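Local coordinates for protein metal transporter CNNM3 (Homo sapiens, PDB 6DFD) that probably takes part in magnesium efflux across the membrane, its cyclic nucleotide-binding homology domain bringing two subunits together as a dimer, at residues N93-H98 against T182-S187; H99-R104 against L189-V194; F56-V61 against K72-L77; V121-G124 against K129-N132. The protein carries 6 engineered substitutions. One frame throughout, in Å; residues are numbered along the deposited sequence.

Contact 1 of 4, residues N93-H98 against T182-S187; sequences NRLATH and TVRALS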
# COMPACT_ATOMS: atom_id res chain seq x y z
N ASN A 93 1.06 12.62 -19.69
CA ASN A 93 2.22 12.90 -18.83
C ASN A 93 1.95 12.24 -17.48
O ASN A 93 1.58 12.89 -16.50
CB ASN A 93 2.47 14.40 -18.67
CG ASN A 93 3.69 14.69 -17.82
OD1 ASN A 93 4.51 13.80 -17.56
ND2 ASN A 93 3.83 15.94 -17.38
N ARG A 94 2.18 10.92 -17.43
CA ARG A 94 1.80 10.14 -16.26
C ARG A 94 2.63 10.47 -15.03
O ARG A 94 2.19 10.17 -13.92
CB ARG A 94 1.92 8.65 -16.59
CG ARG A 94 1.04 8.26 -17.78
CD ARG A 94 1.12 6.79 -18.16
NE ARG A 94 0.15 6.54 -19.23
CZ ARG A 94 -1.13 6.23 -19.03
NH1 ARG A 94 -1.60 6.12 -17.79
NH2 ARG A 94 -1.94 6.05 -20.06
N LEU A 95 3.79 11.10 -15.19
CA LEU A 95 4.60 11.47 -14.04
C LEU A 95 4.48 12.96 -13.71
O LEU A 95 5.36 13.51 -13.04
CB LEU A 95 6.06 11.09 -14.29
CG LEU A 95 6.33 9.60 -14.56
CD1 LEU A 95 7.82 9.35 -14.72
CD2 LEU A 95 5.76 8.71 -13.47
N ALA A 96 3.41 13.61 -14.15
CA ALA A 96 3.23 15.03 -13.89
C ALA A 96 3.22 15.31 -12.40
O ALA A 96 2.76 14.49 -11.59
CB ALA A 96 1.93 15.53 -14.52
N THR A 97 3.71 16.48 -12.02
CA THR A 97 3.86 16.79 -10.60
C THR A 97 2.53 16.72 -9.87
O THR A 97 2.48 16.25 -8.72
CB THR A 97 4.49 18.17 -10.43
OG1 THR A 97 3.77 19.12 -11.21
CG2 THR A 97 5.94 18.14 -10.87
N HIS A 98 1.45 17.19 -10.49
CA HIS A 98 0.17 17.21 -9.78
C HIS A 98 -0.41 15.81 -9.56
O HIS A 98 -1.43 15.68 -8.87
CB HIS A 98 -0.82 18.10 -10.54
CG HIS A 98 -1.36 17.49 -11.80
ND1 HIS A 98 -0.63 17.42 -12.97
CD2 HIS A 98 -2.57 16.94 -12.08
CE1 HIS A 98 -1.36 16.84 -13.90
NE2 HIS A 98 -2.54 16.54 -13.39
N THR A 182 5.91 7.29 -1.39
CA THR A 182 5.46 8.13 -2.48
C THR A 182 4.14 7.55 -2.98
O THR A 182 4.00 6.32 -3.08
CB THR A 182 6.50 8.18 -3.62
OG1 THR A 182 7.77 8.57 -3.07
CG2 THR A 182 6.09 9.17 -4.69
N VAL A 183 3.19 8.43 -3.28
CA VAL A 183 1.87 8.03 -3.75
C VAL A 183 1.56 8.81 -5.01
O VAL A 183 1.54 10.05 -4.99
CB VAL A 183 0.78 8.26 -2.68
CG1 VAL A 183 -0.58 7.87 -3.22
CG2 VAL A 183 1.11 7.48 -1.42
N ARG A 184 1.29 8.10 -6.10
CA ARG A 184 1.09 8.72 -7.39
C ARG A 184 -0.23 8.26 -8.00
O ARG A 184 -0.50 7.06 -8.04
CB ARG A 184 2.24 8.39 -8.36
CG ARG A 184 2.10 9.03 -9.73
CD ARG A 184 3.29 8.71 -10.63
NE ARG A 184 3.53 7.27 -10.74
CZ ARG A 184 3.02 6.48 -11.68
NH1 ARG A 184 2.24 6.97 -12.63
NH2 ARG A 184 3.31 5.19 -11.66
N ALA A 185 -1.00 9.21 -8.52
CA ALA A 185 -2.23 8.87 -9.22
C ALA A 185 -1.94 8.02 -10.44
O ALA A 185 -1.00 8.30 -11.20
CB ALA A 185 -2.96 10.14 -9.65
N LEU A 186 -2.77 7.00 -10.65
CA LEU A 186 -2.81 6.22 -11.87
C LEU A 186 -4.07 6.47 -12.68
O LEU A 186 -4.23 5.89 -13.76
CB LEU A 186 -2.70 4.73 -11.54
CG LEU A 186 -1.50 4.29 -10.72
CD1 LEU A 186 -1.61 2.79 -10.44
CD2 LEU A 186 -0.19 4.61 -11.44
N SER A 187 -4.95 7.34 -12.20
CA SER A 187 -6.24 7.63 -12.81
C SER A 187 -6.71 8.95 -12.24
O SER A 187 -6.12 9.47 -11.29
CB SER A 187 -7.26 6.53 -12.51
OG SER A 187 -7.65 6.57 -11.13
O HOH W 1 -0.00 5.75 -15.01
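Arg94 and Leu95 fill the two middle places of a type I turn, closed by the bond from Ala96 N to Asn93 O at 3.1 Å, and this turn stands beside Arg184 near the end of the strand 181-185, with the CA atoms of Leu95 and Arg184 8.0 Å apart. Arg184 CG runs anti to the backbone N (chi1 -179°), and a bend at chi3 (54°) then brings the guanidinium against the turn. Leu95 CD2 lies over one face of that flat group, displaced toward its rim, and also touches the side chain's stem at Arg184 CD, 3.8 Å away. Arginine suits this place because it offers an aliphatic stem, a flat face and N-H groups together. Near the guanidinium plane, Arg184 NH1 reaches Arg94 O at 3.5 Å, a weak bond. Water 1 accepts a bond from Arg94 NH1 at 3.2 Å and a weak one from Arg184 NH1, so it sits between two like charges whose NH1 atoms are 6.5 Å apart. A leucine in place of Arg184 would probably leave the water and Arg94 O without this donor and Leu95 without a flat surface to rest on. Arg94 O is also bonded to His99 ND1. Around this surface contact, strand 181-185 runs between strands 100-102 and 119-123; Tyr100 touches both Leu95 and Arg184, while Glu120 makes a long, weak ion pair with Arg184 NH2.

Contact 2 of 4, residues H99-R104 against L189-V194; sequences HYLYQR and LQLIKV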
# COMPACT_ATOMS: atom_id res chain seq x y z
N HIS A 99 0.20 14.77 -10.12
CA HIS A 99 -0.22 13.40 -9.85
C HIS A 99 0.27 12.88 -8.51
O HIS A 99 -0.24 11.86 -8.03
CB HIS A 99 0.28 12.47 -10.95
CG HIS A 99 -0.35 12.72 -12.28
ND1 HIS A 99 0.09 12.11 -13.43
CD2 HIS A 99 -1.39 13.51 -12.64
CE1 HIS A 99 -0.65 12.52 -14.45
NE2 HIS A 99 -1.55 13.37 -13.99
N TYR A 100 1.25 13.54 -7.90
CA TYR A 100 1.84 13.04 -6.66
C TYR A 100 1.09 13.59 -5.46
O TYR A 100 0.98 14.81 -5.30
CB TYR A 100 3.32 13.40 -6.57
CG TYR A 100 4.15 12.61 -7.55
CD1 TYR A 100 4.27 13.02 -8.86
CD2 TYR A 100 4.77 11.43 -7.16
CE1 TYR A 100 5.01 12.29 -9.77
CE2 TYR A 100 5.52 10.69 -8.07
CZ TYR A 100 5.63 11.13 -9.37
OH TYR A 100 6.37 10.41 -10.28
N LEU A 101 0.58 12.69 -4.63
CA LEU A 101 -0.05 13.07 -3.37
C LEU A 101 0.95 13.13 -2.23
O LEU A 101 0.83 13.98 -1.33
CB LEU A 101 -1.15 12.07 -3.03
CG LEU A 101 -2.23 11.82 -4.09
CD1 LEU A 101 -3.29 10.85 -3.55
CD2 LEU A 101 -2.87 13.13 -4.53
N TYR A 102 1.95 12.25 -2.25
CA TYR A 102 3.01 12.23 -1.26
C TYR A 102 4.31 11.89 -1.96
O TYR A 102 4.33 11.15 -2.95
CB TYR A 102 2.74 11.20 -0.16
CG TYR A 102 1.50 11.51 0.63
CD1 TYR A 102 1.56 12.32 1.75
CD2 TYR A 102 0.26 11.02 0.23
CE1 TYR A 102 0.42 12.62 2.48
CE2 TYR A 102 -0.88 11.31 0.95
CZ TYR A 102 -0.79 12.11 2.08
OH TYR A 102 -1.92 12.42 2.80
N GLN A 103 5.41 12.43 -1.43
CA GLN A 103 6.73 12.13 -1.97
C GLN A 103 7.68 11.87 -0.82
O GLN A 103 7.74 12.67 0.13
CB GLN A 103 7.23 13.28 -2.84
CG GLN A 103 6.32 13.54 -4.03
CD GLN A 103 6.69 14.80 -4.77
OE1 GLN A 103 5.96 15.79 -4.74
NE2 GLN A 103 7.83 14.76 -5.45
N ARG A 104 8.39 10.74 -0.89
CA ARG A 104 9.37 10.38 0.13
C ARG A 104 10.15 11.60 0.58
O ARG A 104 10.61 12.40 -0.24
CB ARG A 104 10.34 9.34 -0.42
CG ARG A 104 9.85 7.91 -0.43
CD ARG A 104 11.03 6.97 -0.64
NE ARG A 104 11.46 6.35 0.62
CZ ARG A 104 11.06 5.16 1.04
NH1 ARG A 104 10.22 4.42 0.32
NH2 ARG A 104 11.50 4.70 2.20
N LEU A 189 -8.56 11.06 -9.73
CA LEU A 189 -8.85 10.77 -8.34
C LEU A 189 -9.91 11.72 -7.81
O LEU A 189 -9.88 12.92 -8.11
CB LEU A 189 -7.61 10.90 -7.43
CG LEU A 189 -6.35 10.11 -7.80
CD1 LEU A 189 -5.28 10.37 -6.75
CD2 LEU A 189 -6.65 8.63 -7.92
N GLN A 190 -10.81 11.18 -6.99
CA GLN A 190 -11.66 12.00 -6.13
C GLN A 190 -11.26 11.70 -4.69
O GLN A 190 -11.24 10.53 -4.28
CB GLN A 190 -13.15 11.70 -6.35
CG GLN A 190 -14.08 12.72 -5.69
CD GLN A 190 -13.96 14.11 -6.31
OE1 GLN A 190 -13.81 14.26 -7.52
NE2 GLN A 190 -14.01 15.14 -5.46
N LEU A 191 -10.95 12.77 -3.95
CA LEU A 191 -10.20 12.70 -2.70
C LEU A 191 -10.89 13.48 -1.59
O LEU A 191 -11.51 14.52 -1.82
CB LEU A 191 -8.79 13.31 -2.86
CG LEU A 191 -7.85 12.73 -3.90
CD1 LEU A 191 -6.55 13.48 -3.86
CD2 LEU A 191 -7.63 11.25 -3.68
N ILE A 192 -10.72 12.96 -0.37
CA ILE A 192 -10.87 13.72 0.87
C ILE A 192 -9.48 14.14 1.31
O ILE A 192 -8.59 13.30 1.46
CB ILE A 192 -11.57 12.87 1.95
CG1 ILE A 192 -13.01 12.56 1.54
CG2 ILE A 192 -11.51 13.55 3.32
CD1 ILE A 192 -13.90 13.81 1.36
N LYS A 193 -9.27 15.45 1.51
CA LYS A 193 -7.99 15.99 1.95
C LYS A 193 -8.21 16.81 3.21
O LYS A 193 -8.91 17.83 3.18
CB LYS A 193 -7.36 16.86 0.88
CG LYS A 193 -5.97 17.37 1.24
CD LYS A 193 -5.51 18.46 0.27
CE LYS A 193 -3.99 18.58 0.24
NZ LYS A 193 -3.53 19.59 -0.78
N VAL A 194 -7.58 16.40 4.31
CA VAL A 194 -7.70 17.10 5.59
C VAL A 194 -6.32 17.55 6.01
O VAL A 194 -5.42 16.72 6.22
CB VAL A 194 -8.34 16.21 6.66
CG1 VAL A 194 -8.39 16.94 8.00
CG2 VAL A 194 -9.72 15.81 6.21
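Leu101 meets Leu189 and Leu191 in the interior of the domain, where all three side chains are buried. From the backbone, Leu101 CB sets out toward the strand 189-194, and CG stands anti to the carbonyl carbon (chi1 -54°), carrying the fork of the side chain inward. CB and CG act as the stem; the two methyls make the close contacts. CD1 ends 3.8 Å from Leu189 CD1, and CD2 ends 3.8 Å from Leu191 CD1, each pair approaching tip to tip. One branched side chain thus touches two neighbours that lie two residues apart on one strand. Their spacing follows from the alternation of a beta strand: Leu189 and Leu191 point toward Leu101, whereas Gln190 between them is partly exposed, as befits a polar side chain. Leucine fits all three places because its forked end can fill an apolar layer without leaving a polar atom to satisfy. Ile112, Val87 and Val183 also touch Leu101. The chain turns a corner at Leu101, and a classic beta bulge sets both Leu101 and Tyr102 opposite Val183. Leucines meeting between two antiparallel sheets are part of the apolar core of a beta-barrel, as expected for a cyclic nucleotide-binding homology domain of the cupin clan.

Contact 3 of 4, residues F56-V61 against K72-L77; sequences FLSREV and KVLLHL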
# COMPACT_ATOMS: atom_id res chain seq x y z
N PHE A 56 -16.92 5.41 8.11
CA PHE A 56 -15.70 4.64 7.90
C PHE A 56 -14.56 5.20 8.72
O PHE A 56 -13.88 4.47 9.45
CB PHE A 56 -15.34 4.64 6.42
CG PHE A 56 -14.05 3.93 6.10
CD1 PHE A 56 -14.00 2.56 6.02
CD2 PHE A 56 -12.90 4.65 5.88
CE1 PHE A 56 -12.82 1.91 5.71
CE2 PHE A 56 -11.70 4.00 5.57
CZ PHE A 56 -11.67 2.63 5.48
N LEU A 57 -14.30 6.50 8.60
CA LEU A 57 -13.18 7.10 9.31
C LEU A 57 -13.37 6.97 10.81
O LEU A 57 -12.43 6.62 11.53
CB LEU A 57 -13.02 8.56 8.92
CG LEU A 57 -12.54 8.83 7.49
CD1 LEU A 57 -12.52 10.32 7.26
CD2 LEU A 57 -11.16 8.23 7.25
N SER A 58 -14.58 7.26 11.30
CA SER A 58 -14.83 7.18 12.74
C SER A 58 -14.58 5.77 13.27
O SER A 58 -14.16 5.61 14.43
CB SER A 58 -16.27 7.59 13.06
OG SER A 58 -16.50 8.94 12.67
N ARG A 59 -14.83 4.75 12.45
CA ARG A 59 -14.62 3.38 12.93
C ARG A 59 -13.17 2.94 12.77
O ARG A 59 -12.65 2.22 13.63
CB ARG A 59 -15.53 2.41 12.19
CG ARG A 59 -15.25 0.94 12.49
CD ARG A 59 -15.85 0.54 13.81
NE ARG A 59 -17.20 0.06 13.56
CZ ARG A 59 -17.53 -1.21 13.38
NH1 ARG A 59 -16.63 -2.18 13.48
NH2 ARG A 59 -18.79 -1.51 13.12
N GLU A 60 -12.52 3.31 11.67
CA GLU A 60 -11.30 2.64 11.25
C GLU A 60 -10.02 3.41 11.54
O GLU A 60 -8.95 2.79 11.60
CB GLU A 60 -11.36 2.35 9.74
CG GLU A 60 -12.50 1.41 9.34
CD GLU A 60 -12.36 0.02 9.93
OE1 GLU A 60 -13.40 -0.61 10.26
OE2 GLU A 60 -11.21 -0.45 10.06
N VAL A 61 -10.08 4.74 11.71
CA VAL A 61 -8.88 5.57 11.81
C VAL A 61 -8.86 6.24 13.17
O VAL A 61 -9.77 7.03 13.50
CB VAL A 61 -8.81 6.60 10.68
CG1 VAL A 61 -7.48 7.33 10.72
CG2 VAL A 61 -9.02 5.92 9.33
N LYS A 72 -20.57 14.11 14.27
CA LYS A 72 -21.23 15.26 13.65
C LYS A 72 -20.21 16.27 13.13
O LYS A 72 -20.35 16.80 12.02
CB LYS A 72 -22.18 15.90 14.66
CG LYS A 72 -22.92 17.13 14.17
CD LYS A 72 -23.42 17.95 15.35
CE LYS A 72 -24.67 18.74 15.01
NZ LYS A 72 -24.52 19.55 13.77
N VAL A 73 -19.19 16.56 13.94
CA VAL A 73 -18.16 17.51 13.53
C VAL A 73 -17.39 16.97 12.34
O VAL A 73 -17.08 17.69 11.39
CB VAL A 73 -17.23 17.82 14.72
CG1 VAL A 73 -16.01 18.61 14.26
CG2 VAL A 73 -17.99 18.60 15.78
N LEU A 74 -17.08 15.67 12.37
CA LEU A 74 -16.36 15.07 11.25
C LEU A 74 -17.18 15.16 9.97
O LEU A 74 -16.65 15.50 8.90
CB LEU A 74 -16.02 13.62 11.55
CG LEU A 74 -15.26 12.90 10.42
CD1 LEU A 74 -13.99 13.65 10.03
CD2 LEU A 74 -14.93 11.48 10.87
N LEU A 75 -18.48 14.84 10.05
CA LEU A 75 -19.29 14.92 8.84
C LEU A 75 -19.30 16.34 8.30
O LEU A 75 -19.12 16.58 7.10
CB LEU A 75 -20.71 14.42 9.11
CG LEU A 75 -21.63 14.40 7.88
CD1 LEU A 75 -21.10 13.48 6.80
CD2 LEU A 75 -23.03 14.00 8.29
N HIS A 76 -19.48 17.32 9.20
CA HIS A 76 -19.44 18.72 8.78
C HIS A 76 -18.11 19.06 8.11
O HIS A 76 -18.08 19.80 7.12
CB HIS A 76 -19.68 19.61 9.99
CG HIS A 76 -19.73 21.07 9.67
ND1 HIS A 76 -18.85 21.98 10.23
CD2 HIS A 76 -20.55 21.79 8.87
CE1 HIS A 76 -19.13 23.19 9.77
NE2 HIS A 76 -20.16 23.10 8.95
N LEU A 77 -17.00 18.55 8.63
CA LEU A 77 -15.69 18.82 8.02
C LEU A 77 -15.61 18.23 6.63
O LEU A 77 -15.14 18.88 5.69
CB LEU A 77 -14.58 18.25 8.91
CG LEU A 77 -13.17 18.24 8.31
CD1 LEU A 77 -12.68 19.66 8.07
CD2 LEU A 77 -12.21 17.50 9.23
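The ring of Phe56 stands apart from the place where Leu57 and Ser58 meet Leu74: Glu60 CG lies 3.6 Å above one of its faces, offset toward the rim, and the ring of Phe135 meets it edge-to-face. The contact itself is a helix-helix packing between helix 47-60, near its C-terminal end, and helix 71-78, two of the helices that flank the beta-barrel of this domain. The backbones come nearest at Ser58 and Leu74, whose CA atoms are 8.2 Å apart, a spacing that a small residue on one helix and a leucine on the other can fill. Leu74 is the reaching partner. Its CG is anti to the backbone nitrogen (chi1 180°), which extends the side chain across to the other helix, and a single methyl, CD2, makes the close contacts. Leu57 meets that methyl chiefly through CB, at 4.0 Å; its side chain also touches Phe111 and Leu113 of strand 110-114, and it therefore lies between a helix and the barrel. Phe64, Met69 and Gln54 also touch Leu74, while its neighbour Val73 packs on Ala202 and Thr206 of helix 196-207. Serine suits position 58 because it is small enough for the approach and its hydroxyl has a partner within its own helix, a hydrogen bond with Gln54 NE2. That same oxygen, Ser58 OG, is in van der Waals contact with Leu74 CD2 at 3.5 Å.

Contact 4 of 4, residues V121-G124 against K129-N132; sequences VEIG and KFEN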
# COMPACT_ATOMS: atom_id res chain seq x y z
N VAL A 121 1.74 3.15 -4.73
CA VAL A 121 2.44 3.48 -3.50
C VAL A 121 3.78 2.77 -3.54
O VAL A 121 3.83 1.57 -3.82
CB VAL A 121 1.65 3.04 -2.26
CG1 VAL A 121 2.33 3.53 -1.00
CG2 VAL A 121 0.22 3.54 -2.32
N GLU A 122 4.85 3.50 -3.26
CA GLU A 122 6.15 2.89 -3.02
C GLU A 122 6.58 3.28 -1.61
O GLU A 122 6.63 4.47 -1.28
CB GLU A 122 7.18 3.32 -4.07
CG GLU A 122 7.60 4.76 -4.01
CD GLU A 122 8.92 4.94 -3.30
OE1 GLU A 122 8.92 5.44 -2.16
OE2 GLU A 122 9.96 4.57 -3.89
N ILE A 123 6.86 2.28 -0.77
CA ILE A 123 6.84 2.50 0.67
C ILE A 123 7.91 1.66 1.36
O ILE A 123 8.25 0.55 0.91
CB ILE A 123 5.44 2.20 1.25
CG1 ILE A 123 5.40 2.53 2.74
CG2 ILE A 123 5.06 0.76 1.00
CD1 ILE A 123 4.02 2.85 3.24
N GLY A 124 8.43 2.20 2.46
CA GLY A 124 9.35 1.47 3.31
C GLY A 124 10.78 1.59 2.83
O GLY A 124 11.09 2.21 1.81
N LYS A 129 6.44 -1.61 -4.06
CA LYS A 129 5.46 -0.92 -4.89
C LYS A 129 4.19 -1.76 -4.96
O LYS A 129 4.26 -2.96 -5.23
CB LYS A 129 5.99 -0.67 -6.30
CG LYS A 129 6.66 0.67 -6.50
CD LYS A 129 7.77 0.60 -7.55
CE LYS A 129 7.29 0.00 -8.88
NZ LYS A 129 8.44 -0.34 -9.76
N PHE A 130 3.05 -1.12 -4.71
CA PHE A 130 1.79 -1.79 -4.96
C PHE A 130 0.71 -0.75 -5.21
O PHE A 130 0.85 0.43 -4.88
CB PHE A 130 1.40 -2.73 -3.81
CG PHE A 130 1.54 -2.13 -2.45
CD1 PHE A 130 0.53 -1.35 -1.91
CD2 PHE A 130 2.68 -2.36 -1.70
CE1 PHE A 130 0.66 -0.80 -0.65
CE2 PHE A 130 2.82 -1.81 -0.44
CZ PHE A 130 1.81 -1.03 0.09
N GLU A 131 -0.37 -1.21 -5.83
CA GLU A 131 -1.46 -0.35 -6.24
C GLU A 131 -2.59 -0.41 -5.22
O GLU A 131 -2.93 -1.49 -4.72
CB GLU A 131 -1.98 -0.76 -7.63
CG GLU A 131 -3.15 0.08 -8.13
CD GLU A 131 -3.48 -0.20 -9.59
OE1 GLU A 131 -2.61 -0.76 -10.30
OE2 GLU A 131 -4.60 0.13 -10.02
N ASN A 132 -3.16 0.75 -4.92
CA ASN A 132 -4.26 0.88 -3.98
C ASN A 132 -5.40 1.61 -4.66
O ASN A 132 -5.19 2.40 -5.59
CB ASN A 132 -3.84 1.66 -2.73
CG ASN A 132 -3.14 0.80 -1.70
OD1 ASN A 132 -3.14 -0.43 -1.79
ND2 ASN A 132 -2.54 1.44 -0.72
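Val121 and Phe130 pair across the beta hairpin of strands 119-123 and 128-132, whose second strand is the outermost of its sheet within this chain. They form an antiparallel hydrogen-bonded pair: Val121 N donates to Phe130 O at 2.9 Å in a nearly straight bond (170°), and Phe130 N returns one to Val121 O at 2.9 Å. The short segments run at 139° to each other, well away from strictly antiparallel. On the face shared by Val121 and Phe130, the ring is put in place by the chi1 of Phe130 (47°), which sets CG between the backbone nitrogen and carbonyl carbon. Ile123 CG2 approaches this ring obliquely, 3.7 Å from Phe130 CE2. Apolar side chains suit Phe130 and Ile123 because each meets its counterpart in the second subunit, in keeping with the dimerization role of the domain; Val121 packs on Val183 of the same sheet. On the other face lies the non-hydrogen-bonded pair Glu122 and Lys129, touching through Glu122 CB and Lys129 CG at 3.6 Å. Their charged ends diverge: Glu122 forms a salt bridge with Arg104, Lys129 with Glu60 of the second subunit. Lys129 CA adds a CA-H...O contact to Val121 O, at 3.2 Å.

Contacts 1, 2 and 4 all reach one sheet; the 189-194 side of contact 2 belongs to the other. Strand 181-185 of contact 1 is bonded to the 99-104 segment of contact 2 by Leu101 N to Val183 O at 2.8 Å, and along its other edge to contact 4 by Thr182 N to Glu122 O at 2.9 Å. Contacts 2 and 4 also meet directly, through the salt bridge of Arg104 NH1 with Glu122 OE1 at 3.0 Å. Contact 3 lies apart: its centre is about 27 Å from that of contact 1 and about 25 Å from that of contact 4, across the middle of the chain. It touches contact 2, where Leu77 CD2 lies 4.0 Å from Val194 CG1.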